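HRDC domain-containing protein (Bifidobacterium adolescentis ATCC 15703, PDB 3CYM) is uncharacterised but probably acts as a 3'-5' exonuclease on nucleic acids, combining a ribonuclease D-like domain with HRDC-type helical domains. Local coordinates at residues R231-A239 and A322-D332. Numbering follows the deposited sequence.
Sequences RQALAIVRA and ALALPPSEWPD
Gln232 and Trp330 meet side chain on ring at the first turn of helix 231-250. Followed outward, CB of Gln232 sits over one face of the indole, 3.8 Å from the centroid of the Trp330 six-membered ring and 14° off its normal, which meets the geometry of a CH-pi contact. With CG anti to the backbone N (chi1 -165°), the extended chain passes out over the CZ2 rim of the ring toward Leu323: CG lies 3.7 Å from CZ2 of Trp330, CD touches the same atom and CD2 of Leu323, and OE1 ends beside that methyl. Amide and indole planes stand 33° apart, so the amide is tilted against the ring and not stacked flat on it. Pro327 CA covers the opposite indole face from within the loop, while Ala235 CB approaches CD1 of Trp330 to 3.8 Å. Without the indole, with an alanine at this position, the Gln232 chain and Pro327 would probably face each other across a gap, and Ala235 CB would lose its aromatic neighbour. Two arginines reach the loop backbone, one firmly and one weakly: Arg238 NH1 donates to Glu329 O at 3.0 Å with Pro331 CD over its guanidinium face, and Arg231 NH1 makes a weak bond to Pro331 O at 2.9 Å. Farther along, Ala322 CB packs on Ile236 CG1 and lies 3.9 Å from Ala239 CB, joining the last part of helix 312-323 to helix 231-250. Trp218 touches both Arg238 and Pro331. The arrangement is a proline-rich loop folded back on a helix of what is consistent with an all-helical HRDC domain.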
ATOM      1  N   ARG A 231       6.820 -30.096  -7.937  1.00 27.39           N
ATOM      2  CA  ARG A 231       6.180 -29.297  -8.985  1.00 29.28           C
ATOM      3  C   ARG A 231       4.705 -29.643  -9.206  1.00 26.97           C
ATOM      4  O   ARG A 231       3.938 -28.789  -9.652  1.00 33.12           O
ATOM      5  CB  ARG A 231       6.972 -29.370 -10.296  1.00 29.13           C
ATOM      6  CG  ARG A 231       8.473 -29.153 -10.101  1.00 40.40           C
ATOM      7  CD  ARG A 231       9.184 -28.587 -11.326  1.00 41.39           C
ATOM      8  NE  ARG A 231       8.955 -29.377 -12.533  1.00 45.05           N
ATOM      9  CZ  ARG A 231       8.534 -28.878 -13.693  1.00 50.58           C
ATOM     10  NH1 ARG A 231       8.303 -27.578 -13.823  1.00 51.00           N
ATOM     11  NH2 ARG A 231       8.356 -29.684 -14.732  1.00 50.78           N
ATOM     12  N   GLN A 232       4.309 -30.878  -8.885  1.00 25.41           N
ATOM     13  CA  GLN A 232       2.892 -31.266  -8.913  1.00 22.86           C
ATOM     14  C   GLN A 232       2.110 -30.604  -7.777  1.00 20.43           C
ATOM     15  O   GLN A 232       0.954 -30.231  -7.953  1.00 22.57           O
ATOM     16  CB  GLN A 232       2.702 -32.787  -8.874  1.00 21.91           C
ATOM     17  CG  GLN A 232       1.284 -33.226  -9.274  1.00 18.58           C
ATOM     18  CD  GLN A 232       1.092 -34.728  -9.333  1.00 26.74           C
ATOM     19  OE1 GLN A 232       0.248 -35.216 -10.086  1.00 29.32           O
ATOM     20  NE2 GLN A 232       1.866 -35.470  -8.544  1.00 24.17           N
ATOM     21  N   ALA A 233       2.754 -30.462  -6.621  1.00 23.77           N
ATOM     22  CA  ALA A 233       2.188 -29.709  -5.503  1.00 23.54           C
ATOM     23  C   ALA A 233       2.056 -28.242  -5.878  1.00 20.52           C
ATOM     24  O   ALA A 233       1.066 -27.599  -5.550  1.00 22.00           O
ATOM     25  CB  ALA A 233       3.048 -29.861  -4.267  1.00 23.56           C
ATOM     26  N   LEU A 234       3.052 -27.732  -6.593  1.00 23.68           N
ATOM     27  CA  LEU A 234       3.045 -26.352  -7.054  1.00 21.94           C
ATOM     28  C   LEU A 234       1.939 -26.103  -8.070  1.00 20.06           C
ATOM     29  O   LEU A 234       1.317 -25.050  -8.042  1.00 20.14           O
ATOM     30  CB  LEU A 234       4.419 -25.951  -7.590  1.00 24.75           C
ATOM     31  CG  LEU A 234       5.498 -25.782  -6.509  1.00 20.03           C
ATOM     32  CD1 LEU A 234       6.890 -25.600  -7.119  1.00 19.67           C
ATOM     33  CD2 LEU A 234       5.169 -24.633  -5.553  1.00 19.71           C
ATOM     34  N   ALA A 235       1.665 -27.094  -8.918  1.00 21.03           N
ATOM     35  CA  ALA A 235       0.519 -27.060  -9.835  1.00 18.40           C
ATOM     36  C   ALA A 235      -0.819 -27.021  -9.087  1.00 21.32           C
ATOM     37  O   ALA A 235      -1.763 -26.381  -9.539  1.00 21.87           O
ATOM     38  CB  ALA A 235       0.554 -28.241 -10.770  1.00 18.35           C
ATOM     39  N   ILE A 236      -0.882 -27.703  -7.945  1.00 19.23           N
ATOM     40  CA  ILE A 236      -2.061 -27.692  -7.078  1.00 18.92           C
ATOM     41  C   ILE A 236      -2.233 -26.323  -6.398  1.00 18.35           C
ATOM     42  O   ILE A 236      -3.328 -25.749  -6.416  1.00 17.36           O
ATOM     43  CB  ILE A 236      -2.023 -28.881  -6.052  1.00 17.14           C
ATOM     44  CG1 ILE A 236      -2.215 -30.203  -6.794  1.00 14.89           C
ATOM     45  CG2 ILE A 236      -3.096 -28.733  -4.983  1.00 13.80           C
ATOM     46  CD1 ILE A 236      -1.789 -31.430  -6.054  1.00 13.38           C
ATOM     47  N   VAL A 237      -1.148 -25.805  -5.824  1.00 16.50           N
ATOM     48  CA  VAL A 237      -1.124 -24.456  -5.251  1.00 16.08           C
ATOM     49  C   VAL A 237      -1.547 -23.399  -6.284  1.00 14.77           C
ATOM     50  O   VAL A 237      -2.405 -22.568  -6.001  1.00 16.82           O
ATOM     51  CB  VAL A 237       0.263 -24.110  -4.663  1.00 16.49           C
ATOM     52  CG1 VAL A 237       0.328 -22.646  -4.256  1.00 15.61           C
ATOM     53  CG2 VAL A 237       0.568 -25.003  -3.464  1.00 21.55           C
ATOM     54  N   ARG A 238      -0.968 -23.457  -7.481  1.00 15.53           N
ATOM     55  CA  ARG A 238      -1.347 -22.568  -8.575  1.00 13.36           C
ATOM     56  C   ARG A 238      -2.838 -22.619  -8.881  1.00 13.58           C
ATOM     57  O   ARG A 238      -3.483 -21.577  -8.975  1.00 20.04           O
ATOM     58  CB  ARG A 238      -0.563 -22.898  -9.849  1.00 13.72           C
ATOM     59  CG  ARG A 238      -0.756 -21.876 -10.953  1.00 15.00           C
ATOM     60  CD  ARG A 238       0.129 -22.151 -12.151  1.00 19.70           C
ATOM     61  NE  ARG A 238      -0.037 -23.508 -12.678  1.00 24.32           N
ATOM     62  CZ  ARG A 238       0.538 -23.955 -13.794  1.00 30.18           C
ATOM     63  NH1 ARG A 238       0.335 -25.205 -14.190  1.00 31.60           N
ATOM     64  NH2 ARG A 238       1.312 -23.153 -14.519  1.00 22.85           N
ATOM     65  N   ALA A 239      -3.372 -23.833  -9.026  1.00 17.53           N
ATOM     66  CA  ALA A 239      -4.769 -24.044  -9.414  1.00 15.70           C
ATOM     67  C   ALA A 239      -5.742 -23.580  -8.327  1.00 16.59           C
ATOM     68  O   ALA A 239      -6.753 -22.941  -8.630  1.00 17.26           O
ATOM     69  CB  ALA A 239      -5.001 -25.508  -9.760  1.00 17.03           C
ATOM     70  N   ALA A 322      -5.853 -30.076 -11.436  1.00 23.81           N
ATOM     71  CA  ALA A 322      -4.429 -29.908 -11.203  1.00 17.47           C
ATOM     72  C   ALA A 322      -3.659 -31.230 -11.330  1.00 17.30           C
ATOM     73  O   ALA A 322      -2.559 -31.260 -11.883  1.00 20.36           O
ATOM     74  CB  ALA A 322      -4.208 -29.286  -9.840  1.00 11.27           C
ATOM     75  N   LEU A 323      -4.258 -32.313 -10.837  1.00 13.17           N
ATOM     76  CA  LEU A 323      -3.642 -33.637 -10.849  1.00 20.79           C
ATOM     77  C   LEU A 323      -3.789 -34.329 -12.214  1.00 24.13           C
ATOM     78  O   LEU A 323      -3.174 -35.369 -12.458  1.00 29.43           O
ATOM     79  CB  LEU A 323      -4.227 -34.521  -9.724  1.00 18.71           C
ATOM     80  CG  LEU A 323      -3.791 -34.283  -8.266  1.00 24.70           C
ATOM     81  CD1 LEU A 323      -4.687 -35.014  -7.286  1.00 14.96           C
ATOM     82  CD2 LEU A 323      -2.334 -34.685  -8.022  1.00 23.18           C
ATOM     83  N   ALA A 324      -4.609 -33.754 -13.091  1.00 23.54           N
ATOM     84  CA  ALA A 324      -4.792 -34.269 -14.448  1.00 22.70           C
ATOM     85  C   ALA A 324      -3.881 -33.552 -15.454  1.00 27.63           C
ATOM     86  O   ALA A 324      -3.889 -33.872 -16.648  1.00 32.82           O
ATOM     87  CB  ALA A 324      -6.252 -34.154 -14.869  1.00 20.78           C
ATOM     88  N   LEU A 325      -3.107 -32.583 -14.966  1.00 27.84           N
ATOM     89  CA  LEU A 325      -2.154 -31.840 -15.790  1.00 29.44           C
ATOM     90  C   LEU A 325      -0.982 -32.704 -16.238  1.00 27.98           C
ATOM     91  O   LEU A 325      -0.443 -33.466 -15.432  1.00 30.46           O
ATOM     92  CB  LEU A 325      -1.587 -30.640 -15.024  1.00 26.19           C
ATOM     93  CG  LEU A 325      -2.333 -29.314 -15.030  1.00 28.89           C
ATOM     94  CD1 LEU A 325      -1.431 -28.275 -14.395  1.00 24.65           C
ATOM     95  CD2 LEU A 325      -2.686 -28.907 -16.438  1.00 23.11           C
ATOM     96  N   PRO A 326      -0.582 -32.579 -17.520  1.00 27.33           N
ATOM     97  CA  PRO A 326       0.652 -33.202 -17.994  1.00 27.40           C
ATOM     98  C   PRO A 326       1.836 -32.596 -17.239  1.00 26.87           C
ATOM     99  O   PRO A 326       1.857 -31.382 -17.031  1.00 27.50           O
ATOM    100  CB  PRO A 326       0.706 -32.805 -19.474  1.00 26.44           C
ATOM    101  CG  PRO A 326      -0.699 -32.435 -19.837  1.00 29.80           C
ATOM    102  CD  PRO A 326      -1.270 -31.837 -18.594  1.00 28.31           C
ATOM    103  N   PRO A 327       2.790 -33.437 -16.797  1.00 25.56           N
ATOM    104  CA  PRO A 327       3.985 -33.004 -16.063  1.00 28.08           C
ATOM    105  C   PRO A 327       4.772 -31.862 -16.723  1.00 28.51           C
ATOM    106  O   PRO A 327       5.423 -31.084 -16.030  1.00 33.15           O
ATOM    107  CB  PRO A 327       4.830 -34.279 -15.996  1.00 27.97           C
ATOM    108  CG  PRO A 327       3.834 -35.366 -16.023  1.00 23.66           C
ATOM    109  CD  PRO A 327       2.757 -34.902 -16.952  1.00 27.22           C
ATOM    110  N   SER A 328       4.672 -31.754 -18.044  1.00 27.50           N
ATOM    111  CA  SER A 328       5.327 -30.698 -18.804  1.00 28.39           C
ATOM    112  C   SER A 328       4.608 -29.350 -18.692  1.00 25.98           C
ATOM    113  O   SER A 328       5.017 -28.367 -19.316  1.00 25.45           O
ATOM    114  CB  SER A 328       5.446 -31.119 -20.273  1.00 30.34           C
ATOM    115  OG  SER A 328       4.168 -31.285 -20.877  1.00 32.48           O
ATOM    116  N   GLU A 329       3.538 -29.307 -17.901  1.00 26.98           N
ATOM    117  CA  GLU A 329       2.802 -28.062 -17.673  1.00 27.59           C
ATOM    118  C   GLU A 329       2.917 -27.549 -16.241  1.00 27.15           C
ATOM    119  O   GLU A 329       2.481 -26.435 -15.949  1.00 28.70           O
ATOM    120  CB  GLU A 329       1.337 -28.205 -18.077  1.00 27.07           C
ATOM    121  CG  GLU A 329       1.105 -28.071 -19.571  1.00 31.11           C
ATOM    122  CD  GLU A 329      -0.360 -28.139 -19.937  1.00 33.69           C
ATOM    123  OE1 GLU A 329      -1.115 -27.219 -19.554  1.00 32.81           O
ATOM    124  OE2 GLU A 329      -0.750 -29.105 -20.625  1.00 40.72           O
ATOM    125  N   TRP A 330       3.502 -28.368 -15.365  1.00 28.65           N
ATOM    126  CA  TRP A 330       3.820 -27.959 -14.001  1.00 25.36           C
ATOM    127  C   TRP A 330       4.832 -26.820 -14.021  1.00 28.52           C
ATOM    128  O   TRP A 330       5.773 -26.841 -14.817  1.00 34.34           O
ATOM    129  CB  TRP A 330       4.406 -29.118 -13.188  1.00 28.36           C
ATOM    130  CG  TRP A 330       3.562 -30.350 -13.096  1.00 26.79           C
ATOM    131  CD1 TRP A 330       2.215 -30.455 -13.311  1.00 28.69           C
ATOM    132  CD2 TRP A 330       4.011 -31.662 -12.720  1.00 32.62           C
ATOM    133  NE1 TRP A 330       1.804 -31.756 -13.122  1.00 28.70           N
ATOM    134  CE2 TRP A 330       2.883 -32.515 -12.751  1.00 29.69           C
ATOM    135  CE3 TRP A 330       5.257 -32.199 -12.368  1.00 26.73           C
ATOM    136  CZ2 TRP A 330       2.966 -33.881 -12.449  1.00 30.16           C
ATOM    137  CZ3 TRP A 330       5.338 -33.556 -12.061  1.00 30.25           C
ATOM    138  CH2 TRP A 330       4.196 -34.379 -12.103  1.00 29.32           C
ATOM    139  N   PRO A 331       4.646 -25.821 -13.144  1.00 28.81           N
ATOM    140  CA  PRO A 331       5.587 -24.715 -13.028  1.00 33.48           C
ATOM    141  C   PRO A 331       6.856 -25.154 -12.297  1.00 36.39           C
ATOM    142  O   PRO A 331       6.867 -26.226 -11.693  1.00 34.54           O
ATOM    143  CB  PRO A 331       4.809 -23.703 -12.188  1.00 32.37           C
ATOM    144  CG  PRO A 331       3.956 -24.550 -11.323  1.00 28.48           C
ATOM    145  CD  PRO A 331       3.521 -25.679 -12.201  1.00 27.56           C
ATOM    146  N   ASP A 332       7.905 -24.329 -12.360  1.00 41.79           N
ATOM    147  CA  ASP A 332       9.216 -24.642 -11.771  1.00 44.21           C
ATOM    148  C   ASP A 332       9.196 -24.664 -10.237  1.00 44.17           C
ATOM    149  O   ASP A 332       9.902 -23.898  -9.569  1.00 46.38           O
ATOM    150  CB  ASP A 332      10.271 -23.646 -12.270  1.00 45.73           C
ATOM    151  CG  ASP A 332      10.295 -23.521 -13.785  1.00 49.53           C
ATOM    152  OD1 ASP A 332      10.560 -24.534 -14.468  1.00 50.00           O
ATOM    153  OD2 ASP A 332      10.063 -22.400 -14.289  1.00 45.65           O
TER